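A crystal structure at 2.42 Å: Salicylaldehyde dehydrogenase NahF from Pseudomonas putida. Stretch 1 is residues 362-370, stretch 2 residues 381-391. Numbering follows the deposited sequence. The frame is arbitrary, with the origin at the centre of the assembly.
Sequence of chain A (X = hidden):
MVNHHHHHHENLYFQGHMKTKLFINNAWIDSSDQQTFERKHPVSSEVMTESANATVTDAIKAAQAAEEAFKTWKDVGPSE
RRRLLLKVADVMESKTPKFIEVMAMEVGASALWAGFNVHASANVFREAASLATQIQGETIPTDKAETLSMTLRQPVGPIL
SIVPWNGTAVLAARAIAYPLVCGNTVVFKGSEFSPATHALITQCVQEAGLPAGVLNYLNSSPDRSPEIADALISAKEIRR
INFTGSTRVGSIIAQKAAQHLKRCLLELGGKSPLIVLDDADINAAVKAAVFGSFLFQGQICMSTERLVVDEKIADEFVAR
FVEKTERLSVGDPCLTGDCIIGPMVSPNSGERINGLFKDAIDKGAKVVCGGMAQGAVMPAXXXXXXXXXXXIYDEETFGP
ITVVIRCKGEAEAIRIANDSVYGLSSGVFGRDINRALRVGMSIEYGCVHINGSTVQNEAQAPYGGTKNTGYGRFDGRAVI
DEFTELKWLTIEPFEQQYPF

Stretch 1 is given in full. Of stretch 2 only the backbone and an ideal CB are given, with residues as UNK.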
# COMPACT_ATOMS: atom_id res chain seq x y z
N ASP A 362 24.82 6.44 -31.25
CA ASP A 362 24.43 6.20 -32.64
C ASP A 362 23.29 7.12 -33.06
O ASP A 362 23.07 7.34 -34.24
CB ASP A 362 24.03 4.74 -32.85
CG ASP A 362 25.21 3.79 -32.83
OD1 ASP A 362 26.34 4.23 -33.11
OD2 ASP A 362 25.00 2.60 -32.53
N LYS A 363 22.57 7.64 -32.07
CA LYS A 363 21.42 8.51 -32.32
C LYS A 363 21.72 9.98 -32.10
O LYS A 363 20.81 10.78 -31.87
CB LYS A 363 20.23 8.09 -31.44
CG LYS A 363 19.65 6.74 -31.79
CD LYS A 363 18.50 6.38 -30.87
CE LYS A 363 17.90 5.02 -31.23
NZ LYS A 363 16.76 4.66 -30.35
N GLY A 364 22.99 10.35 -32.16
CA GLY A 364 23.36 11.76 -32.14
C GLY A 364 23.90 12.30 -30.83
O GLY A 364 24.33 13.46 -30.77
N ALA A 365 23.88 11.49 -29.77
CA ALA A 365 24.41 11.94 -28.48
C ALA A 365 25.89 12.30 -28.60
O ALA A 365 26.59 11.86 -29.52
CB ALA A 365 24.20 10.89 -27.41
N LYS A 366 26.35 13.12 -27.67
CA LYS A 366 27.69 13.67 -27.74
C LYS A 366 28.42 13.44 -26.42
O LYS A 366 28.00 13.93 -25.37
CB LYS A 366 27.60 15.17 -28.07
CG LYS A 366 28.91 15.93 -28.05
CD LYS A 366 28.69 17.40 -28.41
CE LYS A 366 29.90 18.24 -28.07
NZ LYS A 366 31.17 17.65 -28.60
N VAL A 367 29.50 12.66 -26.46
CA VAL A 367 30.32 12.42 -25.28
C VAL A 367 31.12 13.69 -25.01
O VAL A 367 32.10 13.97 -25.70
CB VAL A 367 31.30 11.25 -25.49
CG1 VAL A 367 32.10 10.99 -24.22
CG2 VAL A 367 30.56 10.00 -25.90
N VAL A 368 30.69 14.47 -24.02
CA VAL A 368 31.41 15.69 -23.71
C VAL A 368 32.56 15.43 -22.75
O VAL A 368 33.48 16.24 -22.62
CB VAL A 368 30.50 16.80 -23.15
CG1 VAL A 368 29.68 17.43 -24.28
CG2 VAL A 368 29.60 16.25 -22.06
N CYS A 369 32.50 14.28 -22.07
CA CYS A 369 33.62 13.81 -21.26
C CYS A 369 33.45 12.33 -20.94
O CYS A 369 32.34 11.81 -20.93
CB CYS A 369 33.77 14.64 -19.98
SG CYS A 369 33.05 13.91 -18.50
N GLY A 370 34.57 11.65 -20.69
CA GLY A 370 34.53 10.25 -20.34
C GLY A 370 34.70 9.33 -21.52
O GLY A 370 35.33 9.67 -22.52
N UNK A 381 31.61 9.86 -16.95
CA UNK A 381 31.14 10.13 -18.30
C UNK A 381 29.88 11.01 -18.32
O UNK A 381 28.94 10.77 -17.57
CB UNK A 381 30.86 8.81 -19.02
N UNK A 382 29.88 12.02 -19.18
CA UNK A 382 28.71 12.87 -19.38
C UNK A 382 28.32 12.90 -20.86
O UNK A 382 29.16 13.16 -21.72
CB UNK A 382 28.98 14.29 -18.87
N UNK A 383 27.05 12.61 -21.15
CA UNK A 383 26.54 12.69 -22.51
C UNK A 383 25.65 13.92 -22.64
O UNK A 383 24.79 14.17 -21.79
CB UNK A 383 25.77 11.42 -22.88
N UNK A 384 25.87 14.69 -23.71
CA UNK A 384 25.10 15.91 -23.96
C UNK A 384 24.20 15.72 -25.18
O UNK A 384 24.43 14.84 -26.00
CB UNK A 384 26.03 17.11 -24.16
N UNK A 385 23.18 16.58 -25.29
CA UNK A 385 22.20 16.51 -26.38
C UNK A 385 21.54 15.14 -26.45
O UNK A 385 21.43 14.55 -27.52
CB UNK A 385 22.87 16.83 -27.72
N UNK A 386 21.11 14.65 -25.29
CA UNK A 386 20.35 13.42 -25.23
C UNK A 386 18.88 13.73 -25.52
O UNK A 386 18.33 14.72 -25.04
CB UNK A 386 20.51 12.74 -23.87
N UNK A 387 18.25 12.88 -26.32
CA UNK A 387 16.89 13.12 -26.78
C UNK A 387 15.98 11.93 -26.47
O UNK A 387 16.45 10.83 -26.16
CB UNK A 387 16.89 13.41 -28.28
N UNK A 388 14.67 12.16 -26.56
CA UNK A 388 13.67 11.19 -26.09
C UNK A 388 13.64 9.86 -26.84
O UNK A 388 12.99 8.91 -26.39
CB UNK A 388 12.28 11.83 -26.18
N UNK A 389 14.35 9.77 -27.96
CA UNK A 389 14.37 8.53 -28.74
C UNK A 389 15.50 7.60 -28.30
O UNK A 389 15.56 6.44 -28.73
CB UNK A 389 14.51 8.85 -30.23
N UNK A 390 16.40 8.11 -27.46
CA UNK A 390 17.50 7.31 -26.95
C UNK A 390 17.06 6.54 -25.71
O UNK A 390 16.33 7.08 -24.87
CB UNK A 390 18.71 8.19 -26.63
N UNK A 391 17.50 5.29 -25.59
CA UNK A 391 17.17 4.48 -24.42
C UNK A 391 17.65 5.15 -23.13
O UNK A 391 16.92 5.16 -22.14
CB UNK A 391 17.79 3.09 -24.55

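Position 381 lies in an antiparallel strand (phi/psi -126/133). Its CB points sideways, 3.9 Å from Cys369 O and 4.2 Å from Gly370 CA, where the glycine leaves room; beta-branched or small polar residues would suit. It is Thr381, whose OG1 lies 3.6 Å from Gly370 CA. A CB on Gly370 would fall 2.4 Å from Thr381 OG1, a clash.

Position 382 is anchored by its backbone: its N donates to Cys369 O (3.0 Å) and its O accepts from Val368 N (3.1 Å). One residue of stretch 1 is extra here, a beta bulge, so both Val368 and Cys369 meet this position. The CB sits 3.8 Å from Val368 CG2 and 4.1 Å from Cys369 SG, an apolar setting for valine, isoleucine or leucine. Ile382 uses both branches: CG2 packs 3.7 Å from Val368 CG2, and CG1 lies 3.8 Å from Cys369 SG.

Position 383 pairs with Val367 without hydrogen bonds between them, and its CB shares that residue's face of the sheet. A branched aliphatic or methionine could reach the valine. Leu383, with chi1 m and chi2 t, brings CD2 to 3.6 Å from Val367 CG2.

Position 384 is hydrogen-bonded both ways with Lys366: its N to Lys366 O at 2.8 Å, and Lys366 N to its O at 3.1 Å. The CB, 3.7 Å from Val368 CG1, would tolerate an aliphatic or a short polar residue. In Asp384 the CB meets the valine, while OD1 accepts a very short hydrogen bond from the backbone N of the next residue and both oxygens are bonded elsewhere in the structure.

Position 385 has positive phi (56/46), favouring glycine, asparagine or aspartate, though others can adopt it. Its CB points toward stretch 1, near the aliphatic part of Lys366. His385 presents its ring edge, CD2 lying 3.9 Å from Lys366 CD.

Position 386 points away, leaving the choice open; it is Val386. Positions 387 to 390 form a type I turn. Residues 387 and 388 have no contact with stretch 1, so polar types are plausible: Lys387 and Ser388.

Position 389 faces the extended Lys363, whose NZ donates to the backbone O here (2.7 Å). An acidic or small polar residue fits; Asp389 places OD2 3.7 Å from Lys363 CD.

Position 390 points sideways, but a long, flexible apolar chain could reach Ala365. Met390 does: SD lies 3.9 Å from Ala365 CB and CE 3.2 Å from Lys363 O. SD also accepts a weak bond from Lys387 N (3.4 Å).

Position 391 points its CB sideways, and stretch 1 sets no requirement; it is Arg391, which makes no contact there.

Stretch 2, residues 381-391: TILDHVKSDMR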
# COMPACT_ATOMS: atom_id res chain seq x y z
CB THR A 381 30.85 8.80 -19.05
OG1 THR A 381 32.02 7.97 -19.03
CG2 THR A 381 30.45 9.05 -20.48
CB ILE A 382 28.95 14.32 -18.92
CG1 ILE A 382 29.44 14.36 -17.47
CG2 ILE A 382 27.68 15.14 -19.05
CD1 ILE A 382 29.92 15.73 -17.05
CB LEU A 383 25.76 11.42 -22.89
CG LEU A 383 26.52 10.09 -22.77
CD1 LEU A 383 25.64 8.92 -23.14
CD2 LEU A 383 27.74 10.13 -23.65
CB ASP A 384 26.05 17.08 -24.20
CG ASP A 384 25.35 18.43 -24.10
OD1 ASP A 384 24.10 18.46 -23.98
OD2 ASP A 384 26.05 19.47 -24.16
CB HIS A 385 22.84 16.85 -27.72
CG HIS A 385 23.62 18.12 -27.71
ND1 HIS A 385 23.02 19.36 -27.73
CD2 HIS A 385 24.96 18.35 -27.69
CE1 HIS A 385 23.95 20.30 -27.72
NE2 HIS A 385 25.14 19.71 -27.70
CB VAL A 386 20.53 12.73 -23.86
CG1 VAL A 386 19.52 11.62 -23.66
CG2 VAL A 386 21.95 12.21 -23.74
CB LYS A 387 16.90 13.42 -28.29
CG LYS A 387 17.64 14.69 -28.69
CD LYS A 387 16.86 15.94 -28.28
CE LYS A 387 17.22 17.17 -29.13
NZ LYS A 387 18.46 17.88 -28.68
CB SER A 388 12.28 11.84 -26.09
OG SER A 388 12.05 12.58 -27.28
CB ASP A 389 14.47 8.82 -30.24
CG ASP A 389 15.81 9.40 -30.64
OD1 ASP A 389 16.44 10.09 -29.82
OD2 ASP A 389 16.23 9.17 -31.80
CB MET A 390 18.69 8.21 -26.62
CG MET A 390 19.17 9.05 -27.79
SD MET A 390 20.31 10.34 -27.27
CE MET A 390 20.40 11.33 -28.76
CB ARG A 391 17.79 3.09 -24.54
CG ARG A 391 17.29 2.26 -25.72
CD ARG A 391 18.00 0.92 -25.77
NE ARG A 391 17.94 0.24 -24.48
CZ ARG A 391 18.79 -0.71 -24.09
NH1 ARG A 391 19.78 -1.09 -24.89
NH2 ARG A 391 18.66 -1.27 -22.89
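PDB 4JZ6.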